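Local structure of lipoprotein (Leptospira interrogans serogroup Icterohaemorrhagiae serovar copenhageni, 6OE6) at residues A[75-78]-A[79-83]. The protein is a predicted lipoprotein of unknown function whose modelled chain is built of beta sheets joined by loops, with sodium ions bound in the crystal. Sequence-based numbering, arbitrary orientation.
With NA (sodium ion), chain E.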
ATOM      1  N   SER A  75      -4.854  -3.586   6.365  1.00 21.04           N
ATOM      2  CA  SER A  75      -6.212  -3.818   6.820  1.00 21.15           C
ATOM      3  C   SER A  75      -7.137  -3.843   5.616  1.00 21.36           C
ATOM      4  O   SER A  75      -6.943  -3.086   4.667  1.00 22.66           O
ATOM      5  CB  SER A  75      -6.676  -2.703   7.779  1.00 21.57           C
ATOM      6  OG  SER A  75      -5.850  -2.634   8.940  1.00 24.11           O
ATOM      7  N   LYS A  76      -8.172  -4.674   5.675  1.00 22.55           N
ATOM      8  CA  LYS A  76      -9.144  -4.753   4.597  1.00 22.11           C
ATOM      9  C   LYS A  76     -10.472  -4.192   5.096  1.00 20.81           C
ATOM     10  O   LYS A  76     -10.880  -4.461   6.225  1.00 23.15           O
ATOM     11  CB  LYS A  76      -9.344  -6.191   4.108  1.00 23.21           C
ATOM     12  CG  LYS A  76     -10.265  -6.260   2.851  1.00 26.40           C
ATOM     13  CD  LYS A  76     -10.367  -7.714   2.349  1.00 38.81           C
ATOM     14  CE  LYS A  76     -11.022  -7.803   0.968  1.00 52.85           C
ATOM     15  NZ  LYS A  76     -12.456  -7.423   0.976  1.00 56.76           N
ATOM     16  N   PHE A  77     -11.142  -3.412   4.267  1.00 20.65           N
ATOM     17  CA  PHE A  77     -12.409  -2.811   4.696  1.00 21.24           C
ATOM     18  C   PHE A  77     -13.569  -3.808   4.600  1.00 23.21           C
ATOM     19  O   PHE A  77     -13.839  -4.394   3.529  1.00 25.13           O
ATOM     20  CB  PHE A  77     -12.671  -1.589   3.822  1.00 22.48           C
ATOM     21  CG  PHE A  77     -13.730  -0.659   4.347  1.00 21.63           C
ATOM     22  CD1 PHE A  77     -13.396   0.339   5.242  1.00 22.10           C
ATOM     23  CD2 PHE A  77     -15.040  -0.783   3.938  1.00 24.89           C
ATOM     24  CE1 PHE A  77     -14.359   1.229   5.706  1.00 24.96           C
ATOM     25  CE2 PHE A  77     -16.012   0.097   4.390  1.00 26.97           C
ATOM     26  CZ  PHE A  77     -15.661   1.112   5.284  1.00 25.69           C
ATOM     27  N   GLN A  78     -14.279  -3.979   5.711  1.00 22.58           N
ATOM     28  CA  GLN A  78     -15.506  -4.765   5.735  1.00 22.84           C
ATOM     29  C   GLN A  78     -16.517  -3.892   6.476  1.00 25.83           C
ATOM     30  O   GLN A  78     -17.010  -2.920   5.896  1.00 29.30           O
ATOM     31  CB  GLN A  78     -15.301  -6.135   6.382  1.00 30.22           C
ATOM     32  CG  GLN A  78     -16.530  -7.020   6.165  1.00 46.80           C
ATOM     33  CD  GLN A  78     -16.360  -8.452   6.627  1.00 71.12           C
ATOM     34  OE1 GLN A  78     -15.939  -8.713   7.754  1.00 78.31           O
ATOM     35  NE2 GLN A  78     -16.708  -9.393   5.757  1.00 77.76           N
ATOM     36  N   LEU A  79     -16.797  -4.160   7.749  1.00 22.61           N
ATOM     37  CA  LEU A  79     -17.570  -3.177   8.524  1.00 22.75           C
ATOM     38  C   LEU A  79     -16.533  -2.279   9.185  1.00 27.02           C
ATOM     39  O   LEU A  79     -16.199  -2.413  10.363  1.00 24.64           O
ATOM     40  CB  LEU A  79     -18.496  -3.842   9.535  1.00 26.12           C
ATOM     41  CG  LEU A  79     -19.491  -4.845   8.936  1.00 25.92           C
ATOM     42  CD1 LEU A  79     -20.533  -5.234   9.994  1.00 26.19           C
ATOM     43  CD2 LEU A  79     -20.164  -4.326   7.656  1.00 31.43           C
ATOM     44  N   GLY A  80     -15.981  -1.361   8.386  1.00 25.51           N
ATOM     45  CA  GLY A  80     -14.780  -0.649   8.794  1.00 26.66           C
ATOM     46  C   GLY A  80     -13.547  -1.498   8.521  1.00 24.61           C
ATOM     47  O   GLY A  80     -13.629  -2.647   8.092  1.00 24.38           O
ATOM     48  N   TYR A  81     -12.373  -0.906   8.755  1.00 24.32           N
ATOM     49  CA  TYR A  81     -11.125  -1.617   8.472  1.00 23.78           C
ATOM     50  C   TYR A  81     -10.850  -2.674   9.527  1.00 27.88           C
ATOM     51  O   TYR A  81     -11.016  -2.426  10.722  1.00 29.32           O
ATOM     52  CB  TYR A  81      -9.953  -0.636   8.437  1.00 23.45           C
ATOM     53  CG  TYR A  81      -9.882   0.114   7.135  1.00 26.87           C
ATOM     54  CD1 TYR A  81      -9.560  -0.557   5.962  1.00 24.91           C
ATOM     55  CD2 TYR A  81     -10.116   1.474   7.074  1.00 27.80           C
ATOM     56  CE1 TYR A  81      -9.510   0.121   4.755  1.00 22.83           C
ATOM     57  CE2 TYR A  81     -10.045   2.162   5.871  1.00 31.03           C
ATOM     58  CZ  TYR A  81      -9.711   1.458   4.716  1.00 28.65           C
ATOM     59  OH  TYR A  81      -9.650   2.130   3.512  1.00 34.98           O
ATOM     60  N   ASN A  82     -10.399  -3.843   9.076  1.00 23.88           N
ATOM     61  CA  ASN A  82     -10.000  -4.933   9.960  1.00 29.35           C
ATOM     62  C   ASN A  82      -8.577  -5.318   9.597  1.00 24.41           C
ATOM     63  O   ASN A  82      -8.289  -5.562   8.424  1.00 24.46           O
ATOM     64  CB  ASN A  82     -10.905  -6.152   9.822  1.00 36.14           C
ATOM     65  CG  ASN A  82     -12.364  -5.820  10.075  1.00 40.92           C
ATOM     66  OD1 ASN A  82     -13.242  -6.174   9.287  1.00 58.10           O
ATOM     67  ND2 ASN A  82     -12.624  -5.121  11.164  1.00 33.90           N
ATOM     68  N   GLU A  83      -7.712  -5.391  10.611  1.00 27.26           N
ATOM     69  CA  GLU A  83      -6.308  -5.691  10.368  1.00 26.69           C
ATOM     70  C   GLU A  83      -6.172  -7.110   9.844  1.00 28.69           C
ATOM     71  O   GLU A  83      -6.747  -8.048  10.413  1.00 30.09           O
ATOM     72  CB  GLU A  83      -5.509  -5.533  11.659  1.00 27.43           C
ATOM     73  CG  GLU A  83      -4.014  -5.763  11.502  1.00 28.02           C
ATOM     74  CD  GLU A  83      -3.282  -5.497  12.787  1.00 34.08           C
ATOM     75  OE1 GLU A  83      -3.198  -6.438  13.595  1.00 42.15           O
ATOM     76  OE2 GLU A  83      -2.809  -4.356  12.976  1.00 42.14           O
TER
HETATM   77 NA    NA E 203     -14.858  -3.721  12.030  1.00 47.49          NA
HETATM   78  O   HOH W   1     -11.779  -7.287   6.707  1.00 43.31           O
HETATM   79  O   HOH W   2     -15.898  -6.322   9.566  1.00 34.38           O
HETATM   80  O   HOH W   3     -13.358  -1.848  11.856  1.00 29.23           O
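Gln-78 N donates to Gly-80 O at 2.8 Å, almost straight at 171°. Two further backbone bonds join Lys-76 and Asn-82, an antiparallel hydrogen-bonded pair: Lys-76 N to Asn-82 O at 2.9 Å and Asn-82 N to Lys-76 O at 3.0 Å. The chain reverses in an inverse gamma turn centred on Leu-79, with a weak bond from Gly-80 N to Gln-78 O. The turn presents Leu-79 O to a sodium ion at 2.5 Å. Asn-82 ND2 is modelled 2.8 Å from the same ion. This is unusual for an amide nitrogen; the amide may be turned over, with its oxygen probably on the ion. A water bound to the ion donates to Tyr-81 O. In the deposited orientation, Asn-82 OD1 accepts from two other waters. One also donates to Lys-76 O; the other connects Gln-78 OE1 and Leu-79 N.

Phe-77 and Tyr-81, a non-hydrogen-bonded pair, point to the face opposite Lys-76 and Asn-82. Their rings form a T-shaped stack, the edge of Phe-77 toward the face of Tyr-81. Phe-77 CD1 sits 3.7 Å above the centre of the Tyr-81 ring. With CG anti to the backbone N (chi1 -165°), the Phe-77 ring also meets Gly-80 CA in a CH-pi contact.

The hairpin joins strands 70-77 and 81-89 at one margin of a mixed sheet. Backbone bonds of Ser-75 with Leu-111 and Phe-77 with Lys-109 pair 70-77 with strand 108-116. Lys-109 also makes a cation-pi contact with Phe-77. Tyr-81 OH hydrogen-bonds Glu-125 on strand 119-129.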